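Local atomic coordinates of neutral ceramidase (Pseudomonas aeruginosa, PDB entry 2ZWS), a protein that hydrolyses the N-acyl linkage of ceramides to give sphingosine and a free fatty acid, and also runs the reverse synthesis, using a bound zinc ion. Residues A223-W227 against E228-S232; Q369-E373 against K374-A378; L478-D481 against M482-L486; N124-V127 against D128-R132; Y281-G285 against Q286-E290. One frame throughout, in Å; residues are numbered along the deposited sequence.

Contact 1: A223-W227 against E228-S232; sequences ASYHW and EHDVS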
loop_
_atom_site.group_PDB
_atom_site.type_symbol
_atom_site.label_atom_id
_atom_site.label_comp_id
_atom_site.label_asym_id
_atom_site.label_seq_id
_atom_site.Cartn_x
_atom_site.Cartn_y
_atom_site.Cartn_z
ATOM N N ALA A 223 12.162 -2.480 0.726
ATOM C CA ALA A 223 12.472 -3.577 1.659
ATOM C C ALA A 223 12.039 -4.943 1.110
ATOM O O ALA A 223 12.810 -5.913 1.185
ATOM C CB ALA A 223 11.817 -3.293 2.999
ATOM N N SER A 224 10.816 -5.030 0.572
ATOM C CA SER A 224 10.332 -6.295 -0.002
ATOM C C SER A 224 11.211 -6.710 -1.180
ATOM O O SER A 224 11.626 -7.886 -1.307
ATOM C CB SER A 224 8.901 -6.178 -0.514
ATOM O OG SER A 224 7.983 -5.890 0.540
ATOM N N TYR A 225 11.488 -5.754 -2.070
ATOM C CA TYR A 225 12.257 -6.046 -3.279
ATOM C C TYR A 225 13.659 -6.472 -2.859
ATOM O O TYR A 225 14.189 -7.451 -3.392
ATOM C CB TYR A 225 12.376 -4.788 -4.130
ATOM C CG TYR A 225 13.261 -4.936 -5.344
ATOM C CD1 TYR A 225 14.576 -4.469 -5.335
ATOM C CD2 TYR A 225 12.770 -5.539 -6.521
ATOM C CE1 TYR A 225 15.380 -4.601 -6.475
ATOM C CE2 TYR A 225 13.566 -5.659 -7.643
ATOM C CZ TYR A 225 14.873 -5.209 -7.597
ATOM O OH TYR A 225 15.681 -5.300 -8.721
ATOM N N HIS A 226 14.277 -5.759 -1.918
ATOM C CA HIS A 226 15.628 -6.146 -1.522
ATOM C C HIS A 226 15.632 -7.601 -1.010
ATOM O O HIS A 226 16.515 -8.397 -1.361
ATOM C CB HIS A 226 16.154 -5.171 -0.463
ATOM C CG HIS A 226 17.557 -5.461 -0.027
ATOM N ND1 HIS A 226 18.641 -5.300 -0.863
ATOM C CD2 HIS A 226 18.053 -5.904 1.155
ATOM C CE1 HIS A 226 19.749 -5.629 -0.211
ATOM N NE2 HIS A 226 19.419 -5.988 1.020
ATOM N N TRP A 227 14.658 -7.965 -0.176
ATOM C CA TRP A 227 14.619 -9.348 0.331
ATOM C C TRP A 227 14.397 -10.374 -0.782
ATOM O O TRP A 227 15.105 -11.392 -0.856
ATOM C CB TRP A 227 13.539 -9.507 1.407
ATOM C CG TRP A 227 13.832 -10.596 2.418
ATOM C CD1 TRP A 227 14.614 -11.730 2.245
ATOM C CD2 TRP A 227 13.308 -10.678 3.754
ATOM N NE1 TRP A 227 14.619 -12.472 3.415
ATOM C CE2 TRP A 227 13.828 -11.856 4.347
ATOM C CE3 TRP A 227 12.463 -9.856 4.516
ATOM C CZ2 TRP A 227 13.526 -12.227 5.667
ATOM C CZ3 TRP A 227 12.159 -10.236 5.830
ATOM C CH2 TRP A 227 12.688 -11.413 6.383
ATOM N N GLU A 228 13.379 -10.128 -1.610
ATOM C CA GLU A 228 12.997 -11.073 -2.662
ATOM C C GLU A 228 14.033 -11.199 -3.784
ATOM O O GLU A 228 14.311 -12.319 -4.264
ATOM C CB GLU A 228 11.662 -10.663 -3.271
ATOM C CG GLU A 228 10.511 -10.760 -2.281
ATOM C CD GLU A 228 9.217 -10.077 -2.736
ATOM O OE1 GLU A 228 8.181 -10.318 -2.053
ATOM O OE2 GLU A 228 9.233 -9.310 -3.738
ATOM N N HIS A 229 14.591 -10.063 -4.188
ATOM C CA HIS A 229 15.449 -9.978 -5.375
ATOM C C HIS A 229 16.934 -10.040 -5.034
ATOM O O HIS A 229 17.694 -10.672 -5.760
ATOM C CB HIS A 229 15.139 -8.691 -6.139
ATOM C CG HIS A 229 15.925 -8.504 -7.402
ATOM N ND1 HIS A 229 17.138 -7.853 -7.423
ATOM C CD2 HIS A 229 15.659 -8.848 -8.684
ATOM C CE1 HIS A 229 17.597 -7.809 -8.665
ATOM N NE2 HIS A 229 16.717 -8.404 -9.451
ATOM N N ASP A 230 17.359 -9.366 -3.966
ATOM C CA ASP A 230 18.804 -9.253 -3.684
ATOM C C ASP A 230 19.292 -10.263 -2.635
ATOM O O ASP A 230 20.479 -10.604 -2.617
ATOM C CB ASP A 230 19.181 -7.827 -3.208
ATOM C CG ASP A 230 18.799 -6.715 -4.203
ATOM O OD1 ASP A 230 18.547 -5.586 -3.704
ATOM O OD2 ASP A 230 18.760 -6.953 -5.442
ATOM N N VAL A 231 18.411 -10.696 -1.726
ATOM C CA VAL A 231 18.844 -11.458 -0.532
ATOM C C VAL A 231 18.540 -12.976 -0.579
ATOM O O VAL A 231 19.467 -13.797 -0.501
ATOM C CB VAL A 231 18.288 -10.790 0.760
ATOM C CG1 VAL A 231 18.573 -11.657 2.017
ATOM C CG2 VAL A 231 18.872 -9.405 0.921
ATOM N N SER A 232 17.262 -13.358 -0.669
ATOM C CA SER A 232 16.880 -14.788 -0.839
ATOM C C SER A 232 17.468 -15.118 -2.234
ATOM O O SER A 232 16.945 -14.680 -3.204
ATOM C CB SER A 232 15.354 -14.893 -0.788
ATOM O OG SER A 232 14.950 -16.232 -0.631
#
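H226 ND1 donates to D230 OD1 over 2.9 Å, an i to i+4 His-carboxylate hydrogen bond on the last turns of helix 218-231. The bond uses the anti lone pair of OD1 and leaves the H226 ring plane by 24°, with ring and carboxylate planes 72° apart. The other oxygen of this carboxylate is taken by the ring of the adjacent residue, H229 ND1 to D230 OD2 at 2.7 Å, so two histidines fix the rotation of one aspartate. At its C-terminal end the helix widens into a pi-type turn, where S232 N reaches back five residues to W227 O. Y225 and H229 form an offset stack, centroids 4.5 Å apart and planes at 14°, pointing the same way. The Y225 hydroxyl continues to D581, a ligand of the magnesium ion, which makes the stack second-shell to that site. E228 meets R43 and K11 in salt bridges. V231 divides its two methyls: CG1 lies 4.0 Å from W227 CD1, while CG2 covers one face of the H226 ring, 3.5 Å from H226 NE2.

Contact 2: Q369-E373 against K374-A378; sequences QCQAE and KTILA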
loop_
_atom_site.group_PDB
_atom_site.type_symbol
_atom_site.label_atom_id
_atom_site.label_comp_id
_atom_site.label_asym_id
_atom_site.label_seq_id
_atom_site.Cartn_x
_atom_site.Cartn_y
_atom_site.Cartn_z
ATOM N N GLN A 369 -20.795 21.321 17.762
ATOM C CA GLN A 369 -20.634 21.039 19.177
ATOM C C GLN A 369 -19.967 19.702 19.443
ATOM O O GLN A 369 -19.043 19.640 20.250
ATOM C CB GLN A 369 -21.952 21.165 19.939
ATOM C CG GLN A 369 -22.399 22.611 20.108
ATOM C CD GLN A 369 -21.266 23.548 20.539
ATOM O OE1 GLN A 369 -20.872 24.456 19.793
ATOM N NE2 GLN A 369 -20.735 23.329 21.742
ATOM N N CYS A 370 -20.417 18.640 18.778
ATOM C CA CYS A 370 -19.791 17.414 19.230
ATOM C C CYS A 370 -18.399 17.148 18.562
ATOM O O CYS A 370 -17.644 16.400 19.164
ATOM C CB CYS A 370 -20.773 16.196 19.393
ATOM S SG CYS A 370 -22.092 16.281 20.669
ATOM N N GLN A 371 -18.018 17.848 17.488
ATOM C CA GLN A 371 -16.639 17.789 16.965
ATOM C C GLN A 371 -15.587 18.444 17.886
ATOM O O GLN A 371 -14.383 18.366 17.622
ATOM C CB GLN A 371 -16.571 18.389 15.556
ATOM C CG GLN A 371 -17.246 17.544 14.476
ATOM C CD GLN A 371 -16.401 16.339 14.064
ATOM O OE1 GLN A 371 -15.228 16.239 14.434
ATOM N NE2 GLN A 371 -17.000 15.418 13.290
ATOM N N ALA A 372 -16.061 19.102 18.955
ATOM C CA ALA A 372 -15.212 19.551 20.076
ATOM C C ALA A 372 -14.171 20.562 19.615
ATOM O O ALA A 372 -14.537 21.582 19.018
ATOM C CB ALA A 372 -14.582 18.338 20.821
ATOM N N GLU A 373 -12.890 20.302 19.832
ATOM C CA GLU A 373 -11.883 21.319 19.509
ATOM C C GLU A 373 -11.603 21.537 18.025
ATOM O O GLU A 373 -10.884 22.451 17.643
ATOM C CB GLU A 373 -10.602 21.203 20.350
ATOM C CG GLU A 373 -10.133 19.847 20.750
ATOM C CD GLU A 373 -11.007 19.144 21.786
ATOM O OE1 GLU A 373 -11.139 19.576 22.963
ATOM O OE2 GLU A 373 -11.550 18.110 21.402
ATOM N N LYS A 374 -12.186 20.700 17.174
ATOM C CA LYS A 374 -12.028 20.883 15.747
ATOM C C LYS A 374 -12.694 22.166 15.241
ATOM O O LYS A 374 -13.799 22.507 15.669
ATOM C CB LYS A 374 -12.653 19.678 15.027
ATOM C CG LYS A 374 -12.419 19.656 13.495
ATOM C CD LYS A 374 -13.045 18.406 12.837
ATOM C CE LYS A 374 -12.184 17.174 13.091
ATOM N NZ LYS A 374 -12.992 15.958 12.764
ATOM N N THR A 375 -12.000 22.876 14.347
ATOM C CA THR A 375 -12.665 23.930 13.591
ATOM C C THR A 375 -12.931 23.376 12.200
ATOM O O THR A 375 -12.024 23.080 11.406
ATOM C CB THR A 375 -11.942 25.294 13.599
ATOM O OG1 THR A 375 -10.788 25.262 12.762
ATOM C CG2 THR A 375 -11.542 25.679 15.019
ATOM N N ILE A 376 -14.210 23.170 11.940
ATOM C CA ILE A 376 -14.616 22.448 10.741
ATOM C C ILE A 376 -14.278 23.220 9.469
ATOM O O ILE A 376 -14.654 24.391 9.322
ATOM C CB ILE A 376 -16.113 22.087 10.795
ATOM C CG1 ILE A 376 -16.368 21.103 11.946
ATOM C CG2 ILE A 376 -16.574 21.548 9.450
ATOM C CD1 ILE A 376 -17.826 20.860 12.272
ATOM N N LEU A 377 -13.550 22.554 8.569
ATOM C CA LEU A 377 -13.278 23.061 7.237
ATOM C C LEU A 377 -14.286 22.510 6.229
ATOM O O LEU A 377 -14.793 23.246 5.363
ATOM C CB LEU A 377 -11.852 22.693 6.812
ATOM C CG LEU A 377 -11.427 23.043 5.378
ATOM C CD1 LEU A 377 -11.387 24.554 5.158
ATOM C CD2 LEU A 377 -10.080 22.424 5.067
ATOM N N ALA A 378 -14.558 21.210 6.330
ATOM C CA ALA A 378 -15.498 20.548 5.425
ATOM C C ALA A 378 -16.350 19.553 6.184
ATOM O O ALA A 378 -15.830 18.696 6.896
ATOM C CB ALA A 378 -14.761 19.862 4.266
#
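Q371 and K374 close a type II' beta turn that carries the chain from the end of helix 365-370 toward strand 376-378. Its backbone hydrogen bond, K374 N to Q371 O at 3.2 Å, is nearly straight at 159°, although the donor stands above the carbonyl plane. A372, at the second position of the turn, takes the positive phi (63°) that this turn type requires, and it is also the first residue to leave helical geometry.

A polar side-chain bond repeats the same pairing. K374 NZ donates to Q371 OE1 over 2.8 Å, approaching from above the plane of the amide and not along a lone pair. The two side chains run side by side in one direction; K374 stays extended through CD and then bends at chi3 (-77°), which turns its ammonium group to the glutamine oxygen. The carbonyls of T465 and A325 also accept from this buried NZ, while Q371 NE2 donates to L466 O, so both polar ends are held by surrounding loops. The salt bridge from E373 to R452 ties the turn to helix 452-457.

Apolar contact across the turn is slight. I376 crosses Q371 at about a right angle and brings its terminal methyl up to the glutamine chain, with I376 CD1 4.0 Å from Q371 CG.

Contact 3: L478-D481 against M482-L486; sequences LFVD and MAVAL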
loop_
_atom_site.group_PDB
_atom_site.type_symbol
_atom_site.label_atom_id
_atom_site.label_comp_id
_atom_site.label_asym_id
_atom_site.label_seq_id
_atom_site.Cartn_x
_atom_site.Cartn_y
_atom_site.Cartn_z
ATOM N N LEU A 478 -14.893 -1.354 19.765
ATOM C CA LEU A 478 -15.204 -2.309 18.700
ATOM C C LEU A 478 -14.242 -3.498 18.703
ATOM O O LEU A 478 -14.666 -4.668 18.582
ATOM C CB LEU A 478 -15.198 -1.604 17.348
ATOM C CG LEU A 478 -16.326 -0.585 17.150
ATOM C CD1 LEU A 478 -16.110 0.214 15.876
ATOM C CD2 LEU A 478 -17.699 -1.217 17.159
ATOM N N PHE A 479 -12.950 -3.204 18.806
ATOM C CA PHE A 479 -11.953 -4.270 18.871
ATOM C C PHE A 479 -12.014 -5.087 20.155
ATOM O O PHE A 479 -11.802 -6.307 20.131
ATOM C CB PHE A 479 -10.552 -3.713 18.601
ATOM C CG PHE A 479 -10.262 -3.507 17.137
ATOM C CD1 PHE A 479 -10.114 -4.615 16.297
ATOM C CD2 PHE A 479 -10.136 -2.226 16.583
ATOM C CE1 PHE A 479 -9.851 -4.464 14.932
ATOM C CE2 PHE A 479 -9.851 -2.087 15.179
ATOM C CZ PHE A 479 -9.719 -3.224 14.373
ATOM N N VAL A 480 -12.260 -4.439 21.298
ATOM C CA VAL A 480 -12.375 -5.215 22.540
ATOM C C VAL A 480 -13.583 -6.147 22.472
ATOM O O VAL A 480 -13.473 -7.350 22.807
ATOM C CB VAL A 480 -12.424 -4.297 23.779
ATOM C CG1 VAL A 480 -12.931 -5.072 25.016
ATOM C CG2 VAL A 480 -11.032 -3.753 24.018
ATOM N N ASP A 481 -14.713 -5.625 21.996
ATOM C CA ASP A 481 -15.917 -6.449 21.896
ATOM C C ASP A 481 -15.679 -7.656 20.964
ATOM O O ASP A 481 -16.106 -8.782 21.259
ATOM C CB ASP A 481 -17.134 -5.609 21.470
ATOM C CG ASP A 481 -17.637 -4.670 22.586
ATOM O OD1 ASP A 481 -17.122 -4.752 23.727
ATOM O OD2 ASP A 481 -18.559 -3.859 22.320
ATOM N N MET A 482 -14.946 -7.431 19.866
ATOM C CA MET A 482 -14.634 -8.516 18.929
ATOM C C MET A 482 -13.716 -9.539 19.591
ATOM O O MET A 482 -13.915 -10.738 19.435
ATOM C CB MET A 482 -13.996 -7.958 17.657
ATOM C CG MET A 482 -13.702 -9.065 16.638
ATOM S SD MET A 482 -13.370 -8.344 15.012
ATOM C CE MET A 482 -15.040 -7.901 14.501
ATOM N N ALA A 483 -12.729 -9.063 20.356
ATOM C CA ALA A 483 -11.789 -9.951 21.054
ATOM C C ALA A 483 -12.540 -10.823 22.067
ATOM O O ALA A 483 -12.252 -12.016 22.223
ATOM C CB ALA A 483 -10.707 -9.125 21.776
ATOM N N VAL A 484 -13.479 -10.214 22.791
ATOM C CA VAL A 484 -14.297 -10.956 23.756
ATOM C C VAL A 484 -15.140 -12.008 23.041
ATOM O O VAL A 484 -15.196 -13.159 23.481
ATOM C CB VAL A 484 -15.185 -10.003 24.571
ATOM C CG1 VAL A 484 -16.280 -10.789 25.378
ATOM C CG2 VAL A 484 -14.313 -9.167 25.525
ATOM N N ALA A 485 -15.769 -11.637 21.923
ATOM C CA ALA A 485 -16.492 -12.644 21.116
ATOM C C ALA A 485 -15.616 -13.847 20.704
ATOM O O ALA A 485 -16.034 -14.996 20.821
ATOM C CB ALA A 485 -17.136 -11.988 19.894
ATOM N N LEU A 486 -14.407 -13.573 20.205
ATOM C CA LEU A 486 -13.441 -14.646 19.903
ATOM C C LEU A 486 -13.173 -15.506 21.123
ATOM O O LEU A 486 -13.210 -16.733 21.045
ATOM C CB LEU A 486 -12.114 -14.052 19.412
ATOM C CG LEU A 486 -12.013 -13.900 17.910
ATOM C CD1 LEU A 486 -10.955 -12.864 17.559
ATOM C CD2 LEU A 486 -11.742 -15.228 17.233
#
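V480 and V484, one helical turn apart, set their branched side chains along the same flank of helix 471-488, yet they barely meet: V480 CG1 and V484 CG2 come no closer than 4.4 Å. The closer approach of V484 is to the backbone. Its CG2 methyl, anti to the carbonyl carbon and beside its own N, rests 3.4 Å from V480 O, the same oxygen that accepts V484 N at 2.9 Å. M482 behaves differently. Its CB sits 3.5 Å from L478 O, but the extended chi1 (-178°) and chi2 (165°) lead SD away from the preceding turn, and the bend at chi3 turns only the CE methyl. A483 meets that turn through its methyl, with A483 CB 3.4 Å from F479 O. Regular i to i+4 backbone bonds join the two turns, among them A485 N to D481 O at 3.0 Å.

This spread of directions lets one helix serve several neighbours at once. F479 and M482 both reach I395 and M397 on strand 392-400, and L478 and L486 cover strand 295-303. F479, V480 and A483 pack on helix 414-428, while D481 forms a salt bridge with R310.

Contact 4: N124-V127 against D128-R132; sequences NAIV and DGIVR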
loop_
_atom_site.group_PDB
_atom_site.type_symbol
_atom_site.label_atom_id
_atom_site.label_comp_id
_atom_site.label_asym_id
_atom_site.label_seq_id
_atom_site.Cartn_x
_atom_site.Cartn_y
_atom_site.Cartn_z
ATOM N N ASN A 124 -9.628 -1.285 -11.609
ATOM C CA ASN A 124 -9.787 -2.648 -12.080
ATOM C C ASN A 124 -8.483 -3.442 -11.989
ATOM O O ASN A 124 -8.516 -4.645 -11.678
ATOM C CB ASN A 124 -10.289 -2.679 -13.529
ATOM C CG ASN A 124 -11.742 -2.219 -13.707
ATOM O OD1 ASN A 124 -12.160 -1.880 -14.844
ATOM N ND2 ASN A 124 -12.527 -2.282 -12.668
ATOM N N ALA A 125 -7.336 -2.808 -12.274
ATOM C CA ALA A 125 -6.030 -3.509 -12.185
ATOM C C ALA A 125 -5.737 -3.939 -10.754
ATOM O O ALA A 125 -5.117 -5.000 -10.526
ATOM C CB ALA A 125 -4.914 -2.635 -12.697
ATOM N N ILE A 126 -6.128 -3.077 -9.805
ATOM C CA ILE A 126 -5.896 -3.352 -8.384
ATOM C C ILE A 126 -6.737 -4.553 -7.930
ATOM O O ILE A 126 -6.212 -5.531 -7.361
ATOM C CB ILE A 126 -6.131 -2.101 -7.530
ATOM C CG1 ILE A 126 -5.043 -1.063 -7.842
ATOM C CG2 ILE A 126 -6.208 -2.435 -6.046
ATOM C CD1 ILE A 126 -5.343 0.333 -7.291
ATOM N N VAL A 127 -8.024 -4.518 -8.261
ATOM C CA VAL A 127 -8.918 -5.620 -7.907
ATOM C C VAL A 127 -8.418 -6.915 -8.527
ATOM O O VAL A 127 -8.276 -7.953 -7.868
ATOM C CB VAL A 127 -10.359 -5.352 -8.369
ATOM C CG1 VAL A 127 -11.250 -6.621 -8.233
ATOM C CG2 VAL A 127 -10.928 -4.158 -7.566
ATOM N N ASP A 128 -8.132 -6.837 -9.816
ATOM C CA ASP A 128 -7.742 -8.053 -10.552
ATOM C C ASP A 128 -6.444 -8.627 -10.021
ATOM O O ASP A 128 -6.301 -9.838 -9.926
ATOM C CB ASP A 128 -7.583 -7.775 -12.043
ATOM C CG ASP A 128 -8.898 -7.526 -12.744
ATOM O OD1 ASP A 128 -9.977 -7.757 -12.152
ATOM O OD2 ASP A 128 -8.847 -7.078 -13.912
ATOM N N GLY A 129 -5.477 -7.773 -9.719
ATOM C CA GLY A 129 -4.186 -8.258 -9.214
ATOM C C GLY A 129 -4.259 -8.804 -7.792
ATOM O O GLY A 129 -3.555 -9.770 -7.454
ATOM N N ILE A 130 -5.106 -8.212 -6.952
ATOM C CA ILE A 130 -5.299 -8.772 -5.608
ATOM C C ILE A 130 -5.866 -10.188 -5.741
ATOM O O ILE A 130 -5.375 -11.167 -5.116
ATOM C CB ILE A 130 -6.223 -7.894 -4.741
ATOM C CG1 ILE A 130 -5.483 -6.600 -4.371
ATOM C CG2 ILE A 130 -6.694 -8.648 -3.478
ATOM C CD1 ILE A 130 -6.350 -5.477 -3.704
ATOM N N VAL A 131 -6.901 -10.329 -6.566
ATOM C CA VAL A 131 -7.469 -11.667 -6.771
ATOM C C VAL A 131 -6.404 -12.630 -7.350
ATOM O O VAL A 131 -6.259 -13.751 -6.878
ATOM C CB VAL A 131 -8.733 -11.594 -7.665
ATOM C CG1 VAL A 131 -9.227 -13.024 -8.047
ATOM C CG2 VAL A 131 -9.835 -10.802 -6.973
ATOM N N ARG A 132 -5.613 -12.180 -8.316
ATOM C CA ARG A 132 -4.588 -13.046 -8.923
ATOM C C ARG A 132 -3.552 -13.457 -7.873
ATOM O O ARG A 132 -3.072 -14.571 -7.862
ATOM C CB ARG A 132 -3.917 -12.292 -10.058
ATOM C CG ARG A 132 -3.026 -13.150 -10.956
ATOM C CD ARG A 132 -2.362 -12.298 -12.107
ATOM N NE ARG A 132 -3.266 -11.253 -12.601
ATOM C CZ ARG A 132 -3.088 -9.931 -12.470
ATOM N NH1 ARG A 132 -1.963 -9.402 -11.926
ATOM N NH2 ARG A 132 -4.050 -9.129 -12.923
HETATM O O HOH W 1 -3.662 -6.101 -12.325
#
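I126 and I130 adopt nearly the same torsions, chi1 -68° and -71° with chi2 extended in both. With CG1 anti to the carbonyl carbon in each, the two chains leave successive turns of helix 120-138 in the same direction and lie side by side. The branch methyl CG2 of I126 meets the terminal methyl CD1 of I130 at 3.8 Å. I130 CG1 is also laid back over the preceding turn, 3.3 Å from I126 O. The shared isoleucine flank is buried, with I130 against V70 and V74 of helix 68-81 and I126 against L63 and F105.

D128 has CG beside its own backbone N, which folds the carboxylate back near N124 O. Two acceptors meet there without bonding; the link is D128 N to N124 O at 2.9 Å. In the same backbone pattern, V131 N to V127 O is almost straight at 173°.

A125 O holds two donors, G129 N at 2.9 Å and a water. R132 forms a salt bridge with E556 through NH1, and its other terminal nitrogen turns to that water. The water lies at the edge of the guanidinium in its plane, accepting from R132 NH2 at 3.1 Å and donating to A125 O at 2.6 Å.

Contact 5: Y281-G285 against Q286-E290; sequences YEIAG and QAQEE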
loop_
_atom_site.group_PDB
_atom_site.type_symbol
_atom_site.label_atom_id
_atom_site.label_comp_id
_atom_site.label_asym_id
_atom_site.label_seq_id
_atom_site.Cartn_x
_atom_site.Cartn_y
_atom_site.Cartn_z
ATOM N N TYR A 281 15.077 -9.037 8.854
ATOM C CA TYR A 281 15.932 -10.169 8.592
ATOM C C TYR A 281 16.544 -10.691 9.900
ATOM O O TYR A 281 16.612 -11.913 10.117
ATOM C CB TYR A 281 17.053 -9.759 7.621
ATOM C CG TYR A 281 17.743 -10.944 7.029
ATOM C CD1 TYR A 281 18.964 -11.392 7.534
ATOM C CD2 TYR A 281 17.164 -11.646 5.981
ATOM C CE1 TYR A 281 19.575 -12.539 6.997
ATOM C CE2 TYR A 281 17.770 -12.779 5.448
ATOM C CZ TYR A 281 18.972 -13.203 5.958
ATOM O OH TYR A 281 19.565 -14.304 5.412
ATOM N N GLU A 282 16.978 -9.766 10.752
ATOM C CA GLU A 282 17.534 -10.101 12.078
ATOM C C GLU A 282 16.488 -10.873 12.897
ATOM O O GLU A 282 16.760 -11.972 13.432
ATOM C CB GLU A 282 17.926 -8.837 12.840
ATOM C CG GLU A 282 18.383 -9.170 14.260
ATOM C CD GLU A 282 18.719 -7.983 15.119
ATOM O OE1 GLU A 282 18.466 -6.822 14.740
ATOM O OE2 GLU A 282 19.272 -8.211 16.226
ATOM N N ILE A 283 15.273 -10.335 12.958
ATOM C CA ILE A 283 14.233 -10.975 13.785
ATOM C C ILE A 283 13.889 -12.363 13.243
ATOM O O ILE A 283 13.835 -13.351 14.016
ATOM C CB ILE A 283 12.968 -10.103 13.863
ATOM C CG1 ILE A 283 13.286 -8.792 14.592
ATOM C CG2 ILE A 283 11.773 -10.892 14.464
ATOM C CD1 ILE A 283 12.213 -7.718 14.398
ATOM N N ALA A 284 13.633 -12.440 11.927
ATOM C CA ALA A 284 13.294 -13.733 11.311
ATOM C C ALA A 284 14.381 -14.751 11.636
ATOM O O ALA A 284 14.072 -15.903 11.940
ATOM C CB ALA A 284 13.084 -13.625 9.780
ATOM N N GLY A 285 15.638 -14.295 11.619
ATOM C CA GLY A 285 16.791 -15.180 11.819
ATOM C C GLY A 285 16.822 -15.788 13.199
ATOM O O GLY A 285 17.431 -16.864 13.395
ATOM N N GLN A 286 16.212 -15.080 14.156
ATOM C CA GLN A 286 16.106 -15.543 15.563
ATOM C C GLN A 286 15.016 -16.611 15.802
ATOM O O GLN A 286 15.051 -17.287 16.838
ATOM C CB GLN A 286 15.952 -14.342 16.515
ATOM C CG GLN A 286 17.178 -13.405 16.475
ATOM C CD GLN A 286 16.982 -12.037 17.126
ATOM O OE1 GLN A 286 15.868 -11.539 17.255
ATOM N NE2 GLN A 286 18.097 -11.403 17.515
ATOM N N ALA A 287 14.050 -16.750 14.875
ATOM C CA ALA A 287 12.918 -17.704 14.979
ATOM C C ALA A 287 12.448 -17.805 16.433
ATOM O O ALA A 287 12.556 -18.860 17.094
ATOM C CB ALA A 287 13.305 -19.081 14.424
ATOM N N GLN A 288 11.961 -16.688 16.946
ATOM C CA GLN A 288 11.909 -16.507 18.406
ATOM C C GLN A 288 10.938 -17.446 19.106
ATOM O O GLN A 288 11.260 -18.032 20.162
ATOM C CB GLN A 288 11.615 -15.047 18.769
ATOM C CG GLN A 288 12.707 -14.067 18.308
ATOM C CD GLN A 288 12.400 -12.608 18.601
ATOM O OE1 GLN A 288 13.137 -11.708 18.174
ATOM N NE2 GLN A 288 11.294 -12.361 19.257
ATOM N N GLU A 289 9.759 -17.602 18.521
ATOM C CA GLU A 289 8.690 -18.353 19.156
ATOM C C GLU A 289 7.921 -19.078 18.067
ATOM O O GLU A 289 7.461 -18.431 17.134
ATOM C CB GLU A 289 7.762 -17.333 19.796
ATOM C CG GLU A 289 6.672 -17.856 20.652
ATOM C CD GLU A 289 5.877 -16.711 21.226
ATOM O OE1 GLU A 289 4.681 -16.904 21.501
ATOM O OE2 GLU A 289 6.463 -15.615 21.402
ATOM N N GLU A 290 7.755 -20.395 18.157
ATOM C CA GLU A 290 6.908 -21.072 17.167
ATOM C C GLU A 290 5.432 -20.744 17.425
ATOM O O GLU A 290 4.972 -20.794 18.573
ATOM C CB GLU A 290 7.118 -22.590 17.135
ATOM C CG GLU A 290 6.341 -23.240 16.004
ATOM C CD GLU A 290 6.737 -24.665 15.730
ATOM O OE1 GLU A 290 7.462 -25.253 16.568
ATOM O OE2 GLU A 290 6.288 -25.198 14.692
HETATM O O HOH W 2 11.504 -14.607 14.980
#
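Q286 N bonds to I283 O over 2.9 Å and makes only a weak bond to E282 O, while A287 N reaches A284 O at 3.1 Å, both shorter-span donors standing well above the carbonyl planes (by 62° at I283 and 58° at A284), and the i to i+4 pattern thus gives way to i to i+3 before A287 swings to positive phi. Among the side chains, Q286 has CG beside its own backbone N, which lays the chain back over the last turn: its CB is 3.4 Å from I283 O and its CG a like distance from E282 O. E282 extends from the preceding turn and crosses it obliquely; the E282 carboxylate also forms a salt bridge with K279.

This unwinding is the C-terminal end of helix 265-286, from which the chain passes almost at once into strand 289-291 beside strand 142-152. I283, on the buried side, packs against M182 and V184 of strand 181-189, and A287 touches F147. The side chain of Q288 crosses that of I283 near its CG2 methyl. A water bridges the helix end and the departing chain, donating to I283 O at 2.8 Å and accepting from Q288 N at 2.9 Å.

Contacts 1 and 5 touch: W227 CZ2 lies 3.7 Å from Y281 CD2 and V231 CG1 the same distance from Y281 CE2, so the two helix ends pack together, their centres 17 Å apart. Contact 1 also borders the magnesium site through D581, and its S224 side chain is about 6 Å from that of N60, an inferred substrate residue. Contact 4, 23 Å from contact 1 between centres, has I130 about 9 Å from N60, side chain to side chain. Contact 2, across the chain's centre from contact 1, approaches the zinc ligand Y448 through K374, about 9 Å side chain to side chain. Contact 3 is remote from these sites, though the side chain of A485 lies about 7 Å from a bound palmitic acid.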